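PDB 3KN3: putative periplasmic protein from Wolinella succinogenes, which binds glutathione and, with its periplasmic binding protein fold, probably captures a small solute for uptake, possibly tungstate. Local coordinates for residues Val87-Pro92 / Pro188-Glu194; Gln114-Val118 / Gln165-Leu170; Glu130-Trp134 / Glu143-Tyr148. One frame throughout, in Å; residues are numbered along the deposited sequence.

In the fold
The three contacts lie in one lobe of the periplasmic binding protein fold and follow its five-stranded mixed sheet from one margin toward the other. Contact 1 joins strands 86-90 and 190-193, the latter outermost; contact 2 joins strands 117-119 and 168-172; contact 3 fastens helix 125-138 to the loop entering strand 148-150, the opposite outer strand. Centres of contacts 1 and 2, and of contacts 2 and 3, are about 10 Å apart; those of contacts 1 and 3, about 18 Å. Along the chain contact 3 is innermost, enclosed by contact 2 and then contact 1. Contacts 2 and 3 border glutathione-binding Arg-120 and Thr-126 (no ligand here), consistent with one wall of the site.

Contact 1 (Val87-Pro92 / Pro188-Glu194); sequences VIIGNP and PMVIVLE
The selenium of Met-189, modelled as selenomethionine, rests on one face of the flat peptide between Gly-90 and Asn-91, with SE 3.7 Å from Gly-90 C. Val-192 closes on the other face of that peptide, its CG2 4.1 Å from Gly-90 O. At the rim, Val-190 N donates to Gly-90 O, but it is tilted from the carbonyl plane by 34°, toward the side of the selenium. Gly-90 N returns a bond to Val-190 O, completing an antiparallel hydrogen-bonded pair. Two residues further along, the register slips by one: Val-192 and Leu-193 both face Ile-88, a classic beta bulge. Ile-88 O takes a bond from Val-192 N at 2.8 Å, nearly along the C=O axis, and a weak one from Leu-193 N, while Ile-88 N points almost straight (178°) at Leu-193 O. The bulge turns Val-192 toward strand 86-90, where its CG1 meets Ile-88 CG2 at 3.7 Å; Leu-193 CB lies 3.8 Å from Ile-88 CB. On the face carrying Ile-89 and Ile-191, CG1 of Ile-89 stands between its backbone N and carbonyl carbon (chi1 69°), which carries CD1 across Met-189, 3.7 Å from Met-189 CG. Val-87 CG1 runs alongside Glu-194 CB at 3.7 Å.

Strand 190-193 forms a margin of the sheet, and strand 86-90 bonds on its other side to Thr-169 and Thr-171. Helices 155-164 and 173-182 cover the face of Ile-89 and Ile-191 and also touch Met-189, the second supplying Arg-173 to a salt bridge with Glu-194 OE2. Helices 93-98 and 103-113 cover the Ile-88 and Leu-193 face; Asn-91 precedes the first of them, its OD1 hydrogen-bonded to Ser-93 OG.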
loop_
_atom_site.group_PDB
_atom_site.type_symbol
_atom_site.label_atom_id
_atom_site.label_comp_id
_atom_site.label_asym_id
_atom_site.label_seq_id
_atom_site.Cartn_x
_atom_site.Cartn_y
_atom_site.Cartn_z
ATOM N N VAL A 87 -9.193 -0.011 -3.797
ATOM C CA VAL A 87 -10.580 -0.141 -4.199
ATOM C C VAL A 87 -10.727 -0.167 -5.721
ATOM O O VAL A 87 -9.845 0.271 -6.450
ATOM C CB VAL A 87 -11.441 0.977 -3.596
ATOM C CG1 VAL A 87 -11.447 0.863 -2.066
ATOM C CG2 VAL A 87 -10.934 2.354 -4.036
ATOM N N ILE A 88 -11.840 -0.711 -6.193
ATOM C CA ILE A 88 -12.124 -0.739 -7.615
ATOM C C ILE A 88 -13.128 0.377 -7.883
ATOM O O ILE A 88 -14.126 0.496 -7.177
ATOM C CB ILE A 88 -12.693 -2.114 -8.075
ATOM C CG1 ILE A 88 -11.578 -3.138 -8.281
ATOM C CG2 ILE A 88 -13.397 -1.975 -9.400
ATOM C CD1 ILE A 88 -10.898 -3.558 -7.057
ATOM N N ILE A 89 -12.848 1.212 -8.877
ATOM C CA ILE A 89 -13.710 2.353 -9.176
ATOM C C ILE A 89 -14.148 2.370 -10.637
ATOM O O ILE A 89 -13.529 1.737 -11.492
ATOM C CB ILE A 89 -13.034 3.694 -8.834
ATOM C CG1 ILE A 89 -11.876 3.980 -9.789
ATOM C CG2 ILE A 89 -12.552 3.691 -7.389
ATOM C CD1 ILE A 89 -11.225 5.343 -9.566
ATOM N N GLY A 90 -15.237 3.085 -10.894
ATOM C CA GLY A 90 -15.843 3.184 -12.202
ATOM C C GLY A 90 -17.062 4.079 -12.075
ATOM O O GLY A 90 -17.392 4.511 -10.975
ATOM N N ASN A 91 -17.742 4.369 -13.176
ATOM C CA ASN A 91 -18.837 5.318 -13.072
ATOM C C ASN A 91 -20.008 4.673 -12.337
ATOM O O ASN A 91 -20.005 3.463 -12.123
ATOM C CB ASN A 91 -19.202 5.959 -14.426
ATOM C CG ASN A 91 -19.913 5.016 -15.352
ATOM O OD1 ASN A 91 -20.956 4.469 -15.006
ATOM N ND2 ASN A 91 -19.365 4.832 -16.557
ATOM N N PRO A 92 -20.980 5.486 -11.898
ATOM C CA PRO A 92 -22.053 4.968 -11.037
ATOM C C PRO A 92 -22.796 3.763 -11.621
ATOM O O PRO A 92 -23.223 2.896 -10.851
ATOM C CB PRO A 92 -22.982 6.169 -10.884
ATOM C CG PRO A 92 -22.072 7.361 -11.037
ATOM C CD PRO A 92 -21.072 6.946 -12.085
ATOM N N PRO A 188 -17.878 11.756 -11.332
ATOM C CA PRO A 188 -17.588 10.980 -12.535
ATOM C C PRO A 188 -17.326 9.533 -12.108
ATOM O O PRO A 188 -17.786 8.591 -12.749
ATOM C CB PRO A 188 -16.290 11.611 -13.063
ATOM C CG PRO A 188 -16.075 12.852 -12.261
ATOM C CD PRO A 188 -16.772 12.654 -10.964
HETATM N N MSE A 189 -16.605 9.380 -11.001
HETATM C CA MSE A 189 -16.096 8.085 -10.571
HETATM C C MSE A 189 -16.495 7.745 -9.136
HETATM O O MSE A 189 -16.539 8.610 -8.262
HETATM C CB MSE A 189 -14.578 8.066 -10.697
HETATM C CG MSE A 189 -14.038 6.891 -11.469
HETATM SE SE MSE A 189 -14.709 6.720 -13.310
HETATM C CE MSE A 189 -13.269 5.570 -13.947
ATOM N N VAL A 190 -16.765 6.469 -8.895
ATOM C CA VAL A 190 -17.294 6.049 -7.615
ATOM C C VAL A 190 -16.762 4.669 -7.206
ATOM O O VAL A 190 -16.495 3.822 -8.063
ATOM C CB VAL A 190 -18.827 6.052 -7.683
ATOM C CG1 VAL A 190 -19.372 4.641 -7.781
ATOM C CG2 VAL A 190 -19.389 6.777 -6.504
ATOM N N ILE A 191 -16.577 4.446 -5.901
ATOM C CA ILE A 191 -16.160 3.123 -5.431
ATOM C C ILE A 191 -17.215 2.101 -5.773
ATOM O O ILE A 191 -18.398 2.263 -5.457
ATOM C CB ILE A 191 -15.904 3.038 -3.928
ATOM C CG1 ILE A 191 -14.687 3.875 -3.544
ATOM C CG2 ILE A 191 -15.674 1.572 -3.520
ATOM C CD1 ILE A 191 -14.346 3.776 -2.089
ATOM N N VAL A 192 -16.758 1.029 -6.396
ATOM C CA VAL A 192 -17.626 0.081 -7.064
ATOM C C VAL A 192 -17.362 -1.291 -6.456
ATOM O O VAL A 192 -18.135 -2.222 -6.633
ATOM C CB VAL A 192 -17.340 0.129 -8.597
ATOM C CG1 VAL A 192 -17.066 -1.239 -9.171
ATOM C CG2 VAL A 192 -18.461 0.857 -9.337
ATOM N N LEU A 193 -16.274 -1.393 -5.697
ATOM C CA LEU A 193 -15.945 -2.635 -5.020
ATOM C C LEU A 193 -14.836 -2.433 -3.980
ATOM O O LEU A 193 -13.803 -1.849 -4.283
ATOM C CB LEU A 193 -15.546 -3.682 -6.055
ATOM C CG LEU A 193 -15.570 -5.145 -5.628
ATOM C CD1 LEU A 193 -15.676 -6.037 -6.838
ATOM C CD2 LEU A 193 -14.318 -5.449 -4.846
ATOM N N GLU A 194 -15.053 -2.922 -2.758
ATOM C CA GLU A 194 -14.105 -2.719 -1.662
ATOM C C GLU A 194 -14.276 -3.769 -0.559
ATOM O O GLU A 194 -15.285 -4.451 -0.502
ATOM C CB GLU A 194 -14.280 -1.311 -1.078
ATOM C CG GLU A 194 -15.684 -1.039 -0.523
ATOM C CD GLU A 194 -15.851 0.361 0.092
ATOM O OE1 GLU A 194 -16.953 0.937 -0.034
ATOM O OE2 GLU A 194 -14.899 0.888 0.701
#

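Contact 2 (Gln114-Val118 / Gln165-Leu170); sequences QVKFV and QKGLTL
Phe-117 and Leu-168 pair in parallel, with Leu-168 bonded to the residues flanking Phe-117. Leu-168 N donates to Lys-116 O at 2.8 Å, and Leu-168 O receives Val-118 N in a bond only a little bent (173°). Just before this pair the backbones run so close that a side chain on Gly-167 would collide with Lys-116 CB. Gly-167 also closes the Schellman motif that ends helix 155-164, through its N and Ala-162 O. One step on, a side chain takes up the pairing: lying anti to its own backbone N (chi1 -164°), OG1 of Thr-169 donates a hydrogen bond to Val-118 O at 2.7 Å, in the carbonyl plane.

The Phe-117 ring leans over the neighbouring strand, Leu-168 O lying 3.9 Å above its plane toward the rim and Thr-169 CA on the same face; its CZ reaches Leu-170 CB at 4.2 Å. Val-115 CG2 meets Leu-168 CD1 at 3.7 Å. Lys-116, bent at three successive bonds, curls across Gln-165 and brings NZ 3.6 Å from Gln-165 CB.

Both segments belong to a parallel beta-alpha part of the sheet, between strands 148-150 and 86-90. Helix 155-164 packs on Val-118 and Thr-169. Helix 125-138 lies on the side of the sheet that carries Phe-117; its Trp-134 and Phe-117 form an edge-to-face pair, and its glutathione-binding Thr-126 touches Leu-170.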
loop_
_atom_site.group_PDB
_atom_site.type_symbol
_atom_site.label_atom_id
_atom_site.label_comp_id
_atom_site.label_asym_id
_atom_site.label_seq_id
_atom_site.Cartn_x
_atom_site.Cartn_y
_atom_site.Cartn_z
ATOM N N GLN A 114 -16.393 -8.608 -20.853
ATOM C CA GLN A 114 -15.342 -7.788 -21.474
ATOM C C GLN A 114 -15.514 -6.297 -21.201
ATOM O O GLN A 114 -15.581 -5.509 -22.134
ATOM C CB GLN A 114 -15.294 -8.024 -22.992
ATOM C CG GLN A 114 -14.889 -9.433 -23.401
ATOM C CD GLN A 114 -14.625 -9.558 -24.893
ATOM O OE1 GLN A 114 -13.473 -9.663 -25.329
ATOM N NE2 GLN A 114 -15.694 -9.541 -25.687
ATOM N N VAL A 115 -15.619 -5.904 -19.936
ATOM C CA VAL A 115 -15.691 -4.482 -19.615
ATOM C C VAL A 115 -14.284 -3.870 -19.586
ATOM O O VAL A 115 -13.296 -4.536 -19.269
ATOM C CB VAL A 115 -16.413 -4.197 -18.281
ATOM C CG1 VAL A 115 -17.680 -5.030 -18.181
ATOM C CG2 VAL A 115 -15.508 -4.504 -17.141
ATOM N N LYS A 116 -14.199 -2.602 -19.935
ATOM C CA LYS A 116 -12.909 -1.955 -20.034
ATOM C C LYS A 116 -12.257 -1.883 -18.661
ATOM O O LYS A 116 -12.854 -1.421 -17.696
ATOM C CB LYS A 116 -13.047 -0.558 -20.656
ATOM C CG LYS A 116 -11.753 0.211 -20.760
ATOM C CD LYS A 116 -10.860 -0.283 -21.906
ATOM C CE LYS A 116 -11.549 -0.268 -23.277
ATOM N NZ LYS A 116 -12.088 1.059 -23.711
ATOM N N PHE A 117 -11.023 -2.359 -18.587
ATOM C CA PHE A 117 -10.249 -2.242 -17.382
ATOM C C PHE A 117 -8.892 -1.613 -17.675
ATOM O O PHE A 117 -8.127 -2.114 -18.495
ATOM C CB PHE A 117 -10.062 -3.605 -16.714
ATOM C CG PHE A 117 -9.378 -3.514 -15.394
ATOM C CD1 PHE A 117 -10.110 -3.462 -14.227
ATOM C CD2 PHE A 117 -7.996 -3.401 -15.321
ATOM C CE1 PHE A 117 -9.474 -3.350 -13.005
ATOM C CE2 PHE A 117 -7.362 -3.284 -14.105
ATOM C CZ PHE A 117 -8.106 -3.253 -12.947
ATOM N N VAL A 118 -8.585 -0.533 -16.969
ATOM C CA VAL A 118 -7.341 0.190 -17.176
ATOM C C VAL A 118 -6.279 -0.109 -16.123
ATOM O O VAL A 118 -6.454 0.167 -14.946
ATOM C CB VAL A 118 -7.585 1.705 -17.213
ATOM C CG1 VAL A 118 -6.281 2.444 -17.567
ATOM C CG2 VAL A 118 -8.712 2.033 -18.202
ATOM N N GLN A 165 -12.819 6.307 -20.991
ATOM C CA GLN A 165 -13.281 5.157 -21.763
ATOM C C GLN A 165 -14.365 4.375 -21.081
ATOM O O GLN A 165 -14.617 3.233 -21.428
ATOM C CB GLN A 165 -12.117 4.254 -22.150
ATOM C CG GLN A 165 -11.180 4.972 -23.087
ATOM C CD GLN A 165 -9.901 4.230 -23.351
ATOM O OE1 GLN A 165 -8.825 4.812 -23.299
ATOM N NE2 GLN A 165 -10.006 2.940 -23.634
ATOM N N LYS A 166 -15.018 5.007 -20.120
ATOM C CA LYS A 166 -16.244 4.460 -19.547
ATOM C C LYS A 166 -16.006 3.066 -18.957
ATOM O O LYS A 166 -16.875 2.195 -19.018
ATOM C CB LYS A 166 -17.352 4.429 -20.607
ATOM C CG LYS A 166 -17.362 5.654 -21.521
ATOM C CD LYS A 166 -18.475 6.625 -21.181
ATOM C CE LYS A 166 -19.846 6.008 -21.468
ATOM N NZ LYS A 166 -20.982 6.932 -21.165
ATOM N N GLY A 167 -14.822 2.881 -18.381
ATOM C CA GLY A 167 -14.407 1.612 -17.824
ATOM C C GLY A 167 -13.972 1.691 -16.370
ATOM O O GLY A 167 -14.296 2.644 -15.660
ATOM N N LEU A 168 -13.214 0.686 -15.938
ATOM C CA LEU A 168 -12.892 0.495 -14.529
ATOM C C LEU A 168 -11.404 0.580 -14.255
ATOM O O LEU A 168 -10.582 0.382 -15.158
ATOM C CB LEU A 168 -13.358 -0.892 -14.082
ATOM C CG LEU A 168 -14.828 -1.224 -14.265
ATOM C CD1 LEU A 168 -15.093 -2.677 -13.925
ATOM C CD2 LEU A 168 -15.650 -0.292 -13.404
ATOM N N THR A 169 -11.055 0.844 -13.002
ATOM C CA THR A 169 -9.668 0.704 -12.588
ATOM C C THR A 169 -9.484 0.422 -11.089
ATOM O O THR A 169 -10.415 0.534 -10.285
ATOM C CB THR A 169 -8.811 1.932 -13.012
ATOM O OG1 THR A 169 -7.421 1.599 -12.921
ATOM C CG2 THR A 169 -9.114 3.131 -12.119
ATOM N N LEU A 170 -8.258 0.060 -10.726
ATOM C CA LEU A 170 -7.906 -0.200 -9.343
ATOM C C LEU A 170 -6.984 0.891 -8.794
ATOM O O LEU A 170 -5.920 1.166 -9.354
ATOM C CB LEU A 170 -7.222 -1.550 -9.240
ATOM C CG LEU A 170 -6.721 -1.960 -7.862
ATOM C CD1 LEU A 170 -6.809 -3.482 -7.707
ATOM C CD2 LEU A 170 -5.303 -1.449 -7.620
#

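Contact 3 (Glu130-Trp134 / Glu143-Tyr148); sequences EREVW and EKESWY
Tyr-148 reaches helix 125-138 with its hydroxyl: OH donates a hydrogen bond to Glu-130 OE2 at 2.5 Å. OE2 receives it with its syn lone pair and lies near the ring plane, although the carboxylate is turned 45° from the ring. Tyr-148 CG lies opposite the backbone N (chi1 -176°), which extends the phenol toward the helix. Its ring edge also points at the five-membered ring of Trp-134, T-shaped with planes at 86°. Trp-134 CH2 meets Trp-147 CZ3 at 3.7 Å, at the edge of the Trp-147 indole. Beside this aromatic cluster, Arg-131 NH2 forms a salt bridge with Glu-143 OE2, which accepts the N-H through its anti lone pair, the two groups nearly coplanar. One water accepts from Arg-131 NH2 and donates to Tyr-148 OH. These groups tie the helix to the loop that leads from it into outer strand 148-150, a beta-alpha-beta connection of the lobe. A phenylalanine in place of Tyr-148 would probably leave Glu-130 OE2 and the bridging water without their hydroxyl partner. Further out, a type I turn from Glu-145 delivers Tyr-148, Ser-119 OG holds Glu-130 OE1, and Ile-110 of helix 103-113 packs on Trp-147.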
loop_
_atom_site.group_PDB
_atom_site.type_symbol
_atom_site.label_atom_id
_atom_site.label_comp_id
_atom_site.label_asym_id
_atom_site.label_seq_id
_atom_site.Cartn_x
_atom_site.Cartn_y
_atom_site.Cartn_z
ATOM N N GLU A 130 -2.150 -4.871 -8.495
ATOM C CA GLU A 130 -3.256 -5.138 -9.411
ATOM C C GLU A 130 -3.008 -6.403 -10.218
ATOM O O GLU A 130 -3.928 -7.165 -10.466
ATOM C CB GLU A 130 -3.477 -3.940 -10.345
ATOM C CG GLU A 130 -4.459 -4.191 -11.472
ATOM C CD GLU A 130 -3.782 -4.218 -12.820
ATOM O OE1 GLU A 130 -2.865 -3.397 -13.017
ATOM O OE2 GLU A 130 -4.164 -5.050 -13.676
ATOM N N ARG A 131 -1.761 -6.621 -10.625
ATOM C CA ARG A 131 -1.382 -7.866 -11.283
ATOM C C ARG A 131 -1.599 -9.051 -10.355
ATOM O O ARG A 131 -2.106 -10.085 -10.772
ATOM C CB ARG A 131 0.070 -7.804 -11.770
ATOM C CG ARG A 131 0.246 -6.878 -12.969
ATOM C CD ARG A 131 1.705 -6.597 -13.302
ATOM N NE ARG A 131 2.414 -7.785 -13.758
ATOM C CZ ARG A 131 2.243 -8.343 -14.952
ATOM N NH1 ARG A 131 2.933 -9.429 -15.284
ATOM N NH2 ARG A 131 1.375 -7.821 -15.811
ATOM N N GLU A 132 -1.222 -8.899 -9.089
ATOM C CA GLU A 132 -1.447 -9.955 -8.111
ATOM C C GLU A 132 -2.935 -10.287 -7.987
ATOM O O GLU A 132 -3.319 -11.454 -7.909
ATOM C CB GLU A 132 -0.873 -9.564 -6.752
ATOM C CG GLU A 132 0.197 -10.516 -6.225
ATOM C CD GLU A 132 -0.353 -11.879 -5.780
ATOM O OE1 GLU A 132 0.084 -12.368 -4.713
ATOM O OE2 GLU A 132 -1.210 -12.463 -6.485
ATOM N N VAL A 133 -3.776 -9.262 -7.975
ATOM C CA VAL A 133 -5.208 -9.497 -7.850
ATOM C C VAL A 133 -5.804 -10.320 -9.013
ATOM O O VAL A 133 -6.629 -11.212 -8.764
ATOM C CB VAL A 133 -5.968 -8.178 -7.653
ATOM C CG1 VAL A 133 -7.468 -8.433 -7.555
ATOM C CG2 VAL A 133 -5.443 -7.448 -6.404
ATOM N N TRP A 134 -5.398 -10.020 -10.260
ATOM C CA TRP A 134 -5.859 -10.771 -11.443
ATOM C C TRP A 134 -5.392 -12.216 -11.382
ATOM O O TRP A 134 -6.118 -13.132 -11.726
ATOM C CB TRP A 134 -5.371 -10.140 -12.771
ATOM C CG TRP A 134 -6.145 -8.935 -13.164
ATOM C CD1 TRP A 134 -5.743 -7.636 -13.077
ATOM C CD2 TRP A 134 -7.483 -8.905 -13.677
ATOM N NE1 TRP A 134 -6.746 -6.799 -13.498
ATOM C CE2 TRP A 134 -7.823 -7.554 -13.876
ATOM C CE3 TRP A 134 -8.421 -9.888 -13.993
ATOM C CZ2 TRP A 134 -9.059 -7.165 -14.372
ATOM C CZ3 TRP A 134 -9.642 -9.503 -14.483
ATOM C CH2 TRP A 134 -9.955 -8.154 -14.668
ATOM N N GLU A 143 -3.288 -9.846 -19.782
ATOM C CA GLU A 143 -2.434 -8.959 -20.572
ATOM C C GLU A 143 -2.767 -8.786 -22.050
ATOM O O GLU A 143 -2.401 -7.778 -22.636
ATOM C CB GLU A 143 -0.980 -9.417 -20.473
ATOM C CG GLU A 143 -0.146 -8.592 -19.521
ATOM C CD GLU A 143 1.143 -9.289 -19.119
ATOM O OE1 GLU A 143 1.783 -9.915 -19.987
ATOM O OE2 GLU A 143 1.515 -9.210 -17.931
ATOM N N LYS A 144 -3.422 -9.755 -22.670
ATOM C CA LYS A 144 -3.590 -9.686 -24.117
ATOM C C LYS A 144 -5.038 -9.554 -24.571
ATOM O O LYS A 144 -5.320 -9.652 -25.766
ATOM C CB LYS A 144 -2.928 -10.895 -24.786
ATOM C CG LYS A 144 -1.519 -11.180 -24.264
ATOM C CD LYS A 144 -0.723 -12.126 -25.164
ATOM C CE LYS A 144 -1.127 -13.591 -24.989
ATOM N NZ LYS A 144 -0.380 -14.501 -25.923
ATOM N N GLU A 145 -5.948 -9.347 -23.620
ATOM C CA GLU A 145 -7.367 -9.221 -23.922
ATOM C C GLU A 145 -7.653 -7.845 -24.468
ATOM O O GLU A 145 -7.027 -6.872 -24.054
ATOM C CB GLU A 145 -8.221 -9.443 -22.676
ATOM C CG GLU A 145 -8.856 -10.807 -22.599
ATOM C CD GLU A 145 -7.913 -11.840 -22.043
ATOM O OE1 GLU A 145 -8.384 -12.754 -21.332
ATOM O OE2 GLU A 145 -6.694 -11.728 -22.303
ATOM N N SER A 146 -8.608 -7.755 -25.387
ATOM C CA SER A 146 -8.904 -6.471 -26.005
ATOM C C SER A 146 -9.363 -5.422 -24.982
ATOM O O SER A 146 -9.062 -4.234 -25.133
ATOM C CB SER A 146 -9.901 -6.620 -27.155
ATOM O OG SER A 146 -11.112 -7.227 -26.743
ATOM N N TRP A 147 -10.050 -5.868 -23.927
ATOM C CA TRP A 147 -10.630 -4.952 -22.926
ATOM C C TRP A 147 -9.645 -4.519 -21.828
ATOM O O TRP A 147 -9.937 -3.627 -21.036
ATOM C CB TRP A 147 -11.875 -5.589 -22.284
ATOM C CG TRP A 147 -11.606 -6.983 -21.835
ATOM C CD1 TRP A 147 -11.762 -8.115 -22.565
ATOM C CD2 TRP A 147 -11.074 -7.390 -20.568
ATOM N NE1 TRP A 147 -11.379 -9.205 -21.834
ATOM C CE2 TRP A 147 -10.956 -8.786 -20.598
ATOM C CE3 TRP A 147 -10.704 -6.709 -19.405
ATOM C CZ2 TRP A 147 -10.481 -9.515 -19.518
ATOM C CZ3 TRP A 147 -10.231 -7.436 -18.333
ATOM C CH2 TRP A 147 -10.123 -8.822 -18.397
ATOM N N TYR A 148 -8.483 -5.159 -21.793
ATOM C CA TYR A 148 -7.476 -4.886 -20.773
ATOM C C TYR A 148 -6.402 -3.923 -21.306
ATOM O O TYR A 148 -5.524 -4.307 -22.065
ATOM C CB TYR A 148 -6.866 -6.209 -20.282
ATOM C CG TYR A 148 -5.877 -6.057 -19.155
ATOM C CD1 TYR A 148 -4.503 -6.083 -19.389
ATOM C CD2 TYR A 148 -6.316 -5.890 -17.855
ATOM C CE1 TYR A 148 -3.594 -5.934 -18.339
ATOM C CE2 TYR A 148 -5.432 -5.747 -16.814
ATOM C CZ TYR A 148 -4.074 -5.768 -17.047
ATOM O OH TYR A 148 -3.222 -5.621 -15.967
HETATM O O HOH W 1 -0.197 -5.798 -16.244
#